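CELL WALL surface anchor family protein (PDB 2WW8) acts as the pilus adhesin RrgA of Streptococcus pneumoniae, probably binding host-cell components through an integrin-like domain carried on an elongated, multi-domain stalk. Local coordinates at residues A[525-529]-A[530-534]; A[372-375]-A[376-380]; A[833-836]-A[837-841]. One frame throughout, in Å; residues are numbered along the deposited sequence.

Contact 1: A[525-529]-A[530-534]; sequences GNIAP and DGYDV. With CA (calcium ion), chain C.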
ATOM      1  N   GLY A 525     -22.684  41.870 -26.874  1.00 10.96           N
ATOM      2  CA  GLY A 525     -22.081  42.144 -28.181  1.00 11.90           C
ATOM      3  C   GLY A 525     -20.968  41.192 -28.621  1.00 11.07           C
ATOM      4  O   GLY A 525     -20.760  41.014 -29.813  1.00 12.08           O
ATOM      5  N   ASN A 526     -20.250  40.597 -27.670  1.00 11.70           N
ATOM      6  CA  ASN A 526     -18.979  39.906 -27.970  1.00 12.85           C
ATOM      7  C   ASN A 526     -18.827  38.528 -27.362  1.00 13.46           C
ATOM      8  O   ASN A 526     -17.871  37.802 -27.694  1.00 15.35           O
ATOM      9  CB  ASN A 526     -17.822  40.763 -27.377  1.00 13.28           C
ATOM     10  CG  ASN A 526     -17.829  42.173 -27.956  1.00 13.61           C
ATOM     11  OD1 ASN A 526     -17.414  42.387 -29.089  1.00 15.95           O
ATOM     12  ND2 ASN A 526     -18.478  43.075 -27.250  1.00 10.99           N
ATOM     13  N   ILE A 527     -19.719  38.184 -26.440  1.00 12.82           N
ATOM     14  CA  ILE A 527     -19.647  36.864 -25.843  1.00 13.98           C
ATOM     15  C   ILE A 527     -20.897  36.044 -26.141  1.00 12.84           C
ATOM     16  O   ILE A 527     -20.800  34.915 -26.573  1.00 14.50           O
ATOM     17  CB  ILE A 527     -19.400  36.946 -24.344  1.00 11.44           C
ATOM     18  CG1 ILE A 527     -17.974  37.475 -24.087  1.00 15.03           C
ATOM     19  CG2 ILE A 527     -19.517  35.496 -23.704  1.00 13.68           C
ATOM     20  CD1 ILE A 527     -17.565  37.378 -22.690  1.00 18.53           C
ATOM     21  N   ALA A 528     -22.083  36.602 -25.950  1.00 15.42           N
ATOM     22  CA  ALA A 528     -23.351  35.922 -26.218  1.00 15.91           C
ATOM     23  C   ALA A 528     -23.469  35.278 -27.622  1.00 18.21           C
ATOM     24  O   ALA A 528     -23.987  34.178 -27.725  1.00 17.93           O
ATOM     25  CB  ALA A 528     -24.525  36.875 -25.998  1.00 12.59           C
ATOM     26  N   PRO A 529     -22.989  35.927 -28.700  1.00 17.21           N
ATOM     27  CA  PRO A 529     -23.148  35.310 -30.049  1.00 17.82           C
ATOM     28  C   PRO A 529     -22.243  34.084 -30.266  1.00 16.70           C
ATOM     29  O   PRO A 529     -22.442  33.366 -31.202  1.00 17.07           O
ATOM     30  CB  PRO A 529     -22.682  36.430 -31.013  1.00 16.96           C
ATOM     31  CG  PRO A 529     -22.707  37.693 -30.144  1.00 19.71           C
ATOM     32  CD  PRO A 529     -22.346  37.250 -28.746  1.00 16.34           C
ATOM     33  N   ASP A 530     -21.281  33.814 -29.398  1.00 17.26           N
ATOM     34  CA  ASP A 530     -20.376  32.684 -29.543  1.00 16.61           C
ATOM     35  C   ASP A 530     -20.857  31.308 -29.066  1.00 17.95           C
ATOM     36  O   ASP A 530     -20.205  30.322 -29.376  1.00 18.40           O
ATOM     37  CB  ASP A 530     -19.073  33.014 -28.827  1.00 13.96           C
ATOM     38  CG  ASP A 530     -18.415  34.296 -29.407  1.00 14.67           C
ATOM     39  OD1 ASP A 530     -18.730  34.717 -30.542  1.00 16.13           O
ATOM     40  OD2 ASP A 530     -17.564  34.864 -28.719  1.00 13.06           O
ATOM     41  N   GLY A 531     -21.919  31.197 -28.275  1.00 17.06           N
ATOM     42  CA  GLY A 531     -22.482  29.846 -28.114  1.00 17.38           C
ATOM     43  C   GLY A 531     -21.777  29.159 -26.943  1.00 15.80           C
ATOM     44  O   GLY A 531     -21.936  27.960 -26.778  1.00 17.08           O
ATOM     45  N   TYR A 532     -20.993  29.883 -26.155  1.00 13.33           N
ATOM     46  CA  TYR A 532     -20.357  29.352 -24.949  1.00 12.86           C
ATOM     47  C   TYR A 532     -21.390  28.941 -23.911  1.00 13.87           C
ATOM     48  O   TYR A 532     -22.459  29.564 -23.828  1.00 14.21           O
ATOM     49  CB  TYR A 532     -19.411  30.326 -24.311  1.00 13.51           C
ATOM     50  CG  TYR A 532     -18.303  30.952 -25.123  1.00 11.61           C
ATOM     51  CD1 TYR A 532     -17.701  30.284 -26.194  1.00 13.91           C
ATOM     52  CD2 TYR A 532     -17.882  32.259 -24.822  1.00 13.74           C
ATOM     53  CE1 TYR A 532     -16.659  30.897 -26.949  1.00 11.69           C
ATOM     54  CE2 TYR A 532     -16.894  32.865 -25.541  1.00 12.40           C
ATOM     55  CZ  TYR A 532     -16.254  32.167 -26.569  1.00 14.17           C
ATOM     56  OH  TYR A 532     -15.241  32.776 -27.290  1.00 13.12           O
ATOM     57  N   ASP A 533     -21.094  27.898 -23.141  1.00 13.34           N
ATOM     58  CA  ASP A 533     -21.778  27.746 -21.846  1.00 13.82           C
ATOM     59  C   ASP A 533     -21.066  28.677 -20.842  1.00 13.48           C
ATOM     60  O   ASP A 533     -19.886  28.560 -20.541  1.00 14.37           O
ATOM     61  CB  ASP A 533     -21.756  26.301 -21.331  1.00 12.29           C
ATOM     62  CG  ASP A 533     -22.477  25.358 -22.269  1.00 18.69           C
ATOM     63  OD1 ASP A 533     -23.717  25.303 -22.154  1.00 21.79           O
ATOM     64  OD2 ASP A 533     -21.822  24.686 -23.115  1.00 23.85           O
ATOM     65  N   VAL A 534     -21.814  29.563 -20.206  1.00 14.29           N
ATOM     66  CA  VAL A 534     -21.220  30.494 -19.223  1.00 13.30           C
ATOM     67  C   VAL A 534     -22.066  30.337 -17.959  1.00 14.12           C
ATOM     68  O   VAL A 534     -23.274  30.665 -17.992  1.00 11.20           O
ATOM     69  CB  VAL A 534     -21.320  31.957 -19.712  1.00 12.08           C
ATOM     70  CG1 VAL A 534     -20.611  32.876 -18.708  1.00 11.54           C
ATOM     71  CG2 VAL A 534     -20.662  32.083 -21.114  1.00 14.30           C
TER
HETATM   72 CA    CA C1001     -16.212  36.805 -28.859  1.00 21.55          CA
HETATM   73  O   HOH W   1     -21.476  32.612 -25.486  1.00 19.41           O
HETATM   74  O   HOH W   2     -17.703  37.167 -30.775  1.00 11.58           O
HETATM   75  O   HOH W   3     -15.688  38.914 -29.829  1.00 19.77           O
HETATM   76  O   HOH W   4     -14.698  35.735 -30.413  1.00 18.54           O
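Asn526 and Asp530 hold one calcium ion between them, each with a different kind of oxygen. Asn526 offers its backbone carbonyl, O lying 2.3 Å from the calcium, and Asp530 gives a single carboxylate oxygen, OD2, at 2.4 Å. Three waters and Asp367, from helix 359-373, complete the site. One of those waters also donates to Asp530 OD1, 2.7 Å from that oxygen, so the second carboxylate oxygen reaches the metal through water instead of binding it directly.

Behind this first shell the chain makes a tight turn. Asp530 N donates to Ile527 O over 3.1 Å, with the donor lifted 47° out of the carbonyl plane. The same Ile527 O accepts a proton from a water at 2.6 Å, and that water in turn accepts from Tyr532 N, so one carbonyl holds Asp530 N directly and Tyr532 N through the water. Gly531 sits between them with positive phi (89°), where a beta carbon would jam against the preceding carbonyl.

An apolar layer backs the turn. Ile527 CG2, swung anti to its own nitrogen while CG1 takes the place beside it (chi1 -69°), meets Tyr532 CD2 at 3.8 Å, the two side chains crossing at about a right angle. Asp530 CB lies over one face of the same ring, toward its rim. The Tyr532 hydroxyl bonds to Asp367, a calcium ligand, while the Asn526 side-chain amide bonds main-chain atoms, ND2 to the oxygens of Ile424 and Tyr522 and OD1 to the nitrogen of Leu426. Calcium thus joins the helix 516-526 region, the turn into strand 533-539 and helix 359-373; with two carboxylates on it, the ion probably offsets negative charge that would otherwise push these elements apart.

Contact 2: A[372-375]-A[376-380]; sequences QQAR and QNSQK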
ATOM      1  N   GLN A 372      -8.805  32.341 -29.264  1.00 10.89           N
ATOM      2  CA  GLN A 372      -7.471  32.114 -29.814  1.00 11.86           C
ATOM      3  C   GLN A 372      -7.024  30.678 -29.651  1.00 11.43           C
ATOM      4  O   GLN A 372      -6.317  30.176 -30.514  1.00 13.72           O
ATOM      5  CB  GLN A 372      -6.456  33.020 -29.148  1.00 12.34           C
ATOM      6  CG  GLN A 372      -6.721  34.446 -29.633  1.00 20.04           C
ATOM      7  CD  GLN A 372      -5.674  35.347 -29.078  1.00 29.20           C
ATOM      8  OE1 GLN A 372      -4.770  34.867 -28.386  1.00 30.64           O
ATOM      9  NE2 GLN A 372      -5.774  36.639 -29.346  1.00 31.16           N
ATOM     10  N   GLN A 373      -7.453  30.024 -28.577  1.00 10.10           N
ATOM     11  CA  GLN A 373      -6.853  28.715 -28.257  1.00 10.88           C
ATOM     12  C   GLN A 373      -7.806  27.510 -28.276  1.00  9.72           C
ATOM     13  O   GLN A 373      -7.312  26.397 -28.321  1.00 13.48           O
ATOM     14  CB  GLN A 373      -6.193  28.767 -26.891  1.00  9.48           C
ATOM     15  CG  GLN A 373      -5.183  29.964 -26.727  1.00 12.49           C
ATOM     16  CD  GLN A 373      -4.665  29.955 -25.279  1.00 15.79           C
ATOM     17  OE1 GLN A 373      -4.371  28.885 -24.741  1.00 16.71           O
ATOM     18  NE2 GLN A 373      -4.557  31.085 -24.656  1.00 12.40           N
ATOM     19  N   ALA A 374      -9.119  27.700 -28.246  1.00 10.32           N
ATOM     20  CA  ALA A 374     -10.025  26.555 -28.180  1.00 12.03           C
ATOM     21  C   ALA A 374      -9.961  25.741 -29.479  1.00 12.40           C
ATOM     22  O   ALA A 374      -9.714  26.268 -30.581  1.00  9.85           O
ATOM     23  CB  ALA A 374     -11.470  27.029 -27.933  1.00 10.42           C
ATOM     24  N   ARG A 375     -10.197  24.441 -29.331  1.00 11.19           N
ATOM     25  CA  ARG A 375     -10.371  23.605 -30.472  1.00 11.78           C
ATOM     26  C   ARG A 375     -11.646  23.901 -31.255  1.00 13.18           C
ATOM     27  O   ARG A 375     -12.644  24.342 -30.705  1.00 12.44           O
ATOM     28  CB  ARG A 375     -10.276  22.124 -30.092  1.00 10.44           C
ATOM     29  CG  ARG A 375      -8.905  21.832 -29.470  1.00  7.37           C
ATOM     30  CD  ARG A 375      -9.012  20.486 -28.769  1.00 11.42           C
ATOM     31  NE  ARG A 375      -9.686  20.693 -27.489  1.00 13.18           N
ATOM     32  CZ  ARG A 375      -9.654  19.795 -26.506  1.00  9.68           C
ATOM     33  NH1 ARG A 375      -9.105  18.617 -26.752  1.00  5.67           N
ATOM     34  NH2 ARG A 375     -10.265  20.030 -25.358  1.00  9.35           N
ATOM     35  N   GLN A 376     -11.611  23.618 -32.549  1.00 12.02           N
ATOM     36  CA  GLN A 376     -12.798  23.768 -33.387  1.00 14.07           C
ATOM     37  C   GLN A 376     -14.009  22.924 -32.909  1.00 13.95           C
ATOM     38  O   GLN A 376     -15.128  23.429 -32.774  1.00 17.15           O
ATOM     39  CB  GLN A 376     -12.460  23.430 -34.844  1.00 12.06           C
ATOM     40  CG  GLN A 376     -13.730  23.558 -35.754  1.00 15.72           C
ATOM     41  CD  GLN A 376     -13.491  23.208 -37.208  1.00 21.37           C
ATOM     42  OE1 GLN A 376     -14.025  22.204 -37.691  1.00 26.18           O
ATOM     43  NE2 GLN A 376     -12.687  24.007 -37.921  1.00 17.62           N
ATOM     44  N   ASN A 377     -13.754  21.650 -32.683  1.00 11.30           N
ATOM     45  CA  ASN A 377     -14.736  20.707 -32.197  1.00 17.70           C
ATOM     46  C   ASN A 377     -14.571  20.461 -30.710  1.00 18.88           C
ATOM     47  O   ASN A 377     -13.906  19.482 -30.307  1.00 22.98           O
ATOM     48  CB  ASN A 377     -14.460  19.346 -32.834  1.00 17.01           C
ATOM     49  CG  ASN A 377     -14.516  19.414 -34.351  1.00 23.37           C
ATOM     50  OD1 ASN A 377     -15.548  19.793 -34.896  1.00 30.15           O
ATOM     51  ND2 ASN A 377     -13.391  19.116 -35.031  1.00 23.02           N
ATOM     52  N   SER A 378     -15.115  21.373 -29.928  1.00 17.16           N
ATOM     53  CA  SER A 378     -15.059  21.320 -28.474  1.00 15.38           C
ATOM     54  C   SER A 378     -16.253  22.121 -27.974  1.00 15.19           C
ATOM     55  O   SER A 378     -16.768  23.024 -28.685  1.00 14.00           O
ATOM     56  CB  SER A 378     -13.744  21.865 -27.913  1.00 13.34           C
ATOM     57  OG  SER A 378     -13.639  23.283 -27.998  1.00 13.37           O
ATOM     58  N   GLN A 379     -16.682  21.764 -26.760  1.00 14.98           N
ATOM     59  CA  GLN A 379     -17.703  22.522 -26.098  1.00 13.58           C
ATOM     60  C   GLN A 379     -16.972  23.580 -25.262  1.00 13.12           C
ATOM     61  O   GLN A 379     -16.136  23.215 -24.435  1.00 12.45           O
ATOM     62  CB  GLN A 379     -18.441  21.613 -25.125  1.00 15.09           C
ATOM     63  CG  GLN A 379     -19.686  22.328 -24.534  1.00 14.67           C
ATOM     64  CD  GLN A 379     -20.704  21.333 -23.902  1.00 16.28           C
ATOM     65  OE1 GLN A 379     -20.492  20.104 -23.905  1.00 16.04           O
ATOM     66  NE2 GLN A 379     -21.808  21.877 -23.324  1.00 16.13           N
ATOM     67  N   LYS A 380     -17.279  24.853 -25.466  1.00 12.59           N
ATOM     68  CA  LYS A 380     -16.472  25.937 -24.838  1.00 14.41           C
ATOM     69  C   LYS A 380     -17.239  26.464 -23.635  1.00 14.14           C
ATOM     70  O   LYS A 380     -18.418  26.779 -23.755  1.00 14.21           O
ATOM     71  CB  LYS A 380     -16.162  27.064 -25.839  1.00 15.77           C
ATOM     72  CG  LYS A 380     -15.238  26.518 -26.955  1.00 19.81           C
ATOM     73  CD  LYS A 380     -15.645  26.915 -28.346  1.00 22.33           C
ATOM     74  CE  LYS A 380     -14.796  26.336 -29.459  1.00 22.23           C
ATOM     75  NZ  LYS A 380     -15.259  25.104 -30.186  1.00 18.86           N
TER
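Arg375 and Ser378 meet where the chain leaves helix 359-373 and doubles round into strand 379-386. That strand lies in a five-stranded parallel sheet with flanking helices which, with the separate magnesium site, is consistent with a von Willebrand A (integrin I-like) domain. Their beta carbons, those of Arg375 and Ser378, pack 4.1 Å apart, CB to CB, and the Arg375 guanidinium, its chain bent at chi3 (-79°), continues to a salt bridge with Asp226 on strand 225-232 and a bond to Glu267 O. Ser378 OG lies 3.1 Å from Arg375 O, but its hydroxyl also has Asp226 as a partner, which leaves the bond back to Arg375 unsettled.

The firmer grip on Arg375 O comes from Lys380. Its NZ donates at 2.8 Å, nearly in line with the C=O bond (163° at the oxygen). Two bends, at chi2 and chi4, curl the lysine chain back over the turn to bring the ammonium there. On the way its CE passes 3.7 Å from Ala374 CB, the first residue beyond the helix. NZ also donates to Ser378 O at 3.0 Å, from above that carbonyl's plane, and weakly to Gln376 O.

One lysine therefore gathers three main-chain carbonyls of the helix-to-strand connection. Their oxygens probably stabilise its charge; the Asp226 carboxylate, from the neighbouring strand, probably balances the arginine.

Contact 3: A[833-836]-A[837-841]; sequences SIVP and QDIPA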
ATOM      1  N   SER A 833      46.669 -72.174  25.534  1.00 20.56           N
ATOM      2  CA  SER A 833      46.875 -73.175  26.589  1.00 17.41           C
ATOM      3  C   SER A 833      47.845 -72.595  27.608  1.00 16.78           C
ATOM      4  O   SER A 833      48.874 -72.023  27.244  1.00 16.52           O
ATOM      5  CB  SER A 833      47.475 -74.460  25.999  1.00 16.76           C
ATOM      6  OG  SER A 833      47.871 -75.345  27.034  1.00  9.84           O
ATOM      7  N   ILE A 834      47.544 -72.739  28.892  1.00 15.75           N
ATOM      8  CA  ILE A 834      48.542 -72.400  29.912  1.00 15.06           C
ATOM      9  C   ILE A 834      48.798 -73.611  30.816  1.00 15.53           C
ATOM     10  O   ILE A 834      49.195 -73.453  31.957  1.00 16.82           O
ATOM     11  CB  ILE A 834      48.096 -71.163  30.727  1.00 14.42           C
ATOM     12  CG1 ILE A 834      46.651 -71.337  31.202  1.00 12.26           C
ATOM     13  CG2 ILE A 834      48.349 -69.877  29.903  1.00 15.32           C
ATOM     14  CD1 ILE A 834      46.297 -70.332  32.301  1.00 11.98           C
ATOM     15  N   VAL A 835      48.544 -74.822  30.324  1.00 14.68           N
ATOM     16  CA  VAL A 835      48.800 -76.039  31.098  1.00 16.15           C
ATOM     17  C   VAL A 835      50.289 -76.089  31.423  1.00 16.81           C
ATOM     18  O   VAL A 835      51.133 -75.980  30.520  1.00 17.12           O
ATOM     19  CB  VAL A 835      48.359 -77.320  30.327  1.00 15.43           C
ATOM     20  CG1 VAL A 835      48.595 -78.593  31.171  1.00 16.51           C
ATOM     21  CG2 VAL A 835      46.879 -77.230  29.953  1.00 12.87           C
ATOM     22  N   PRO A 836      50.629 -76.235  32.713  1.00 18.22           N
ATOM     23  CA  PRO A 836      52.045 -76.472  33.018  1.00 18.21           C
ATOM     24  C   PRO A 836      52.620 -77.767  32.394  1.00 19.67           C
ATOM     25  O   PRO A 836      51.897 -78.739  32.152  1.00 17.76           O
ATOM     26  CB  PRO A 836      52.068 -76.538  34.561  1.00 17.01           C
ATOM     27  CG  PRO A 836      50.850 -75.841  35.004  1.00 15.83           C
ATOM     28  CD  PRO A 836      49.816 -76.119  33.939  1.00 18.13           C
ATOM     29  N   GLN A 837      53.932 -77.760  32.164  1.00 20.84           N
ATOM     30  CA  GLN A 837      54.681 -78.901  31.643  1.00 24.81           C
ATOM     31  C   GLN A 837      54.343 -80.190  32.399  1.00 25.20           C
ATOM     32  O   GLN A 837      54.260 -80.196  33.639  1.00 26.27           O
ATOM     33  CB  GLN A 837      56.190 -78.603  31.762  1.00 26.42           C
ATOM     34  CG  GLN A 837      57.124 -79.554  30.965  1.00 30.78           C
ATOM     35  CD  GLN A 837      56.611 -79.831  29.542  1.00 34.05           C
ATOM     36  OE1 GLN A 837      56.249 -78.901  28.805  1.00 33.62           O
ATOM     37  NE2 GLN A 837      56.598 -81.112  29.154  1.00 31.18           N
ATOM     38  N   ASP A 838      54.091 -81.272  31.666  1.00 26.12           N
ATOM     39  CA  ASP A 838      53.849 -82.588  32.306  1.00 27.05           C
ATOM     40  C   ASP A 838      52.532 -82.815  33.046  1.00 25.00           C
ATOM     41  O   ASP A 838      52.321 -83.919  33.552  1.00 25.50           O
ATOM     42  CB  ASP A 838      54.959 -82.940  33.304  1.00 27.78           C
ATOM     43  CG  ASP A 838      56.280 -83.230  32.625  1.00 33.05           C
ATOM     44  OD1 ASP A 838      56.250 -83.758  31.483  1.00 35.81           O
ATOM     45  OD2 ASP A 838      57.335 -82.928  33.243  1.00 39.40           O
ATOM     46  N   ILE A 839      51.676 -81.800  33.143  1.00 22.85           N
ATOM     47  CA  ILE A 839      50.321 -82.000  33.676  1.00 20.82           C
ATOM     48  C   ILE A 839      49.502 -82.708  32.605  1.00 21.20           C
ATOM     49  O   ILE A 839      49.609 -82.357  31.418  1.00 19.83           O
ATOM     50  CB  ILE A 839      49.621 -80.673  34.064  1.00 20.76           C
ATOM     51  CG1 ILE A 839      50.420 -79.934  35.141  1.00 18.56           C
ATOM     52  CG2 ILE A 839      48.187 -80.922  34.533  1.00 16.82           C
ATOM     53  CD1 ILE A 839      50.672 -80.703  36.423  1.00 20.32           C
ATOM     54  N   PRO A 840      48.691 -83.707  33.017  1.00 20.61           N
ATOM     55  CA  PRO A 840      47.916 -84.467  32.034  1.00 19.68           C
ATOM     56  C   PRO A 840      46.555 -83.863  31.634  1.00 20.00           C
ATOM     57  O   PRO A 840      45.562 -84.600  31.506  1.00 20.39           O
ATOM     58  CB  PRO A 840      47.754 -85.835  32.721  1.00 19.17           C
ATOM     59  CG  PRO A 840      47.696 -85.534  34.166  1.00 20.35           C
ATOM     60  CD  PRO A 840      48.499 -84.228  34.385  1.00 21.16           C
ATOM     61  N   ALA A 841      46.478 -82.542  31.449  1.00 18.12           N
ATOM     62  CA  ALA A 841      45.290 -81.912  30.871  1.00 17.27           C
ATOM     63  C   ALA A 841      45.775 -81.225  29.589  1.00 16.61           C
ATOM     64  O   ALA A 841      46.955 -80.854  29.492  1.00 14.82           O
ATOM     65  CB  ALA A 841      44.642 -80.886  31.837  1.00 15.46           C
TER
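Pro836 O accepts a proton from Ile839 N at 3.2 Å, closing a type II beta turn with Gln837 and Asp838 at its two corners. The bond is fairly straight, 162° at the hydrogen, although the donor stands above the carbonyl plane. Asp838 has the positive phi (72°) that the second corner of such a turn requires. The turn lies in the loop between strands 827-833 and 841-846, and so takes the chain from one sheet to another of a prealbumin-like module, consistent with the CNA_B type of pilin domain.

Inside the bend the contacts are apolar. The Pro836 ring lies against the side chain of Ile839, its CB 3.8 Å from Ile839 CG1, with CG and CD a little farther from the same methylene. Next to it Val835 turns its CG1 branch inward: that methyl is anti to the backbone nitrogen (chi1 -178°) and comes 3.7 Å from Ile839 CB. Two successive residues therefore close on the isoleucine, Val835 on CB and CG2 and Pro836 on CG1, each side chain meeting it at an oblique angle. Its own CB and CG1 also approach Pro836 O, the carbonyl that its nitrogen binds.

Outside the turn, strand 816-824 flanks this cluster: Pro817 touches Pro836, Lys816 touches Ile839, and Ile818 lies against Ala841. Val813 adds to the Ile839 side from a loop. Val835 N donates weakly to Ser833 OG, 3.4 Å away, where the chain leaves its strand. On the far side of the bend, where strand 841-846 begins, Val835 spreads both methyls toward a main-chain oxygen: CG1 lies 3.3 Å and CG2 3.7 Å from Ala841 O.

Contacts 2, 1 and 3 follow one another in that order along the chain. The first two are neighbours, their centres about 13 Å apart, and both feed the parallel five-stranded sheet: contact 2 enters strand 379-386 and contact 1 enters the adjacent strand 533-539. They touch directly: Asp533 N probably bonds Lys380 O (3.0 Å), joining the two strands, Asp533 OD2 probably bonds Gln379 NE2, and Tyr532 CD1 packs on Lys380 CB. Helix 359-373 is shared by both. Contact 3 belongs to a different module, with about 128 Å between nearest atoms from contact 1, on the opposite side of the chain's centre, as suits an elongated pilus adhesin.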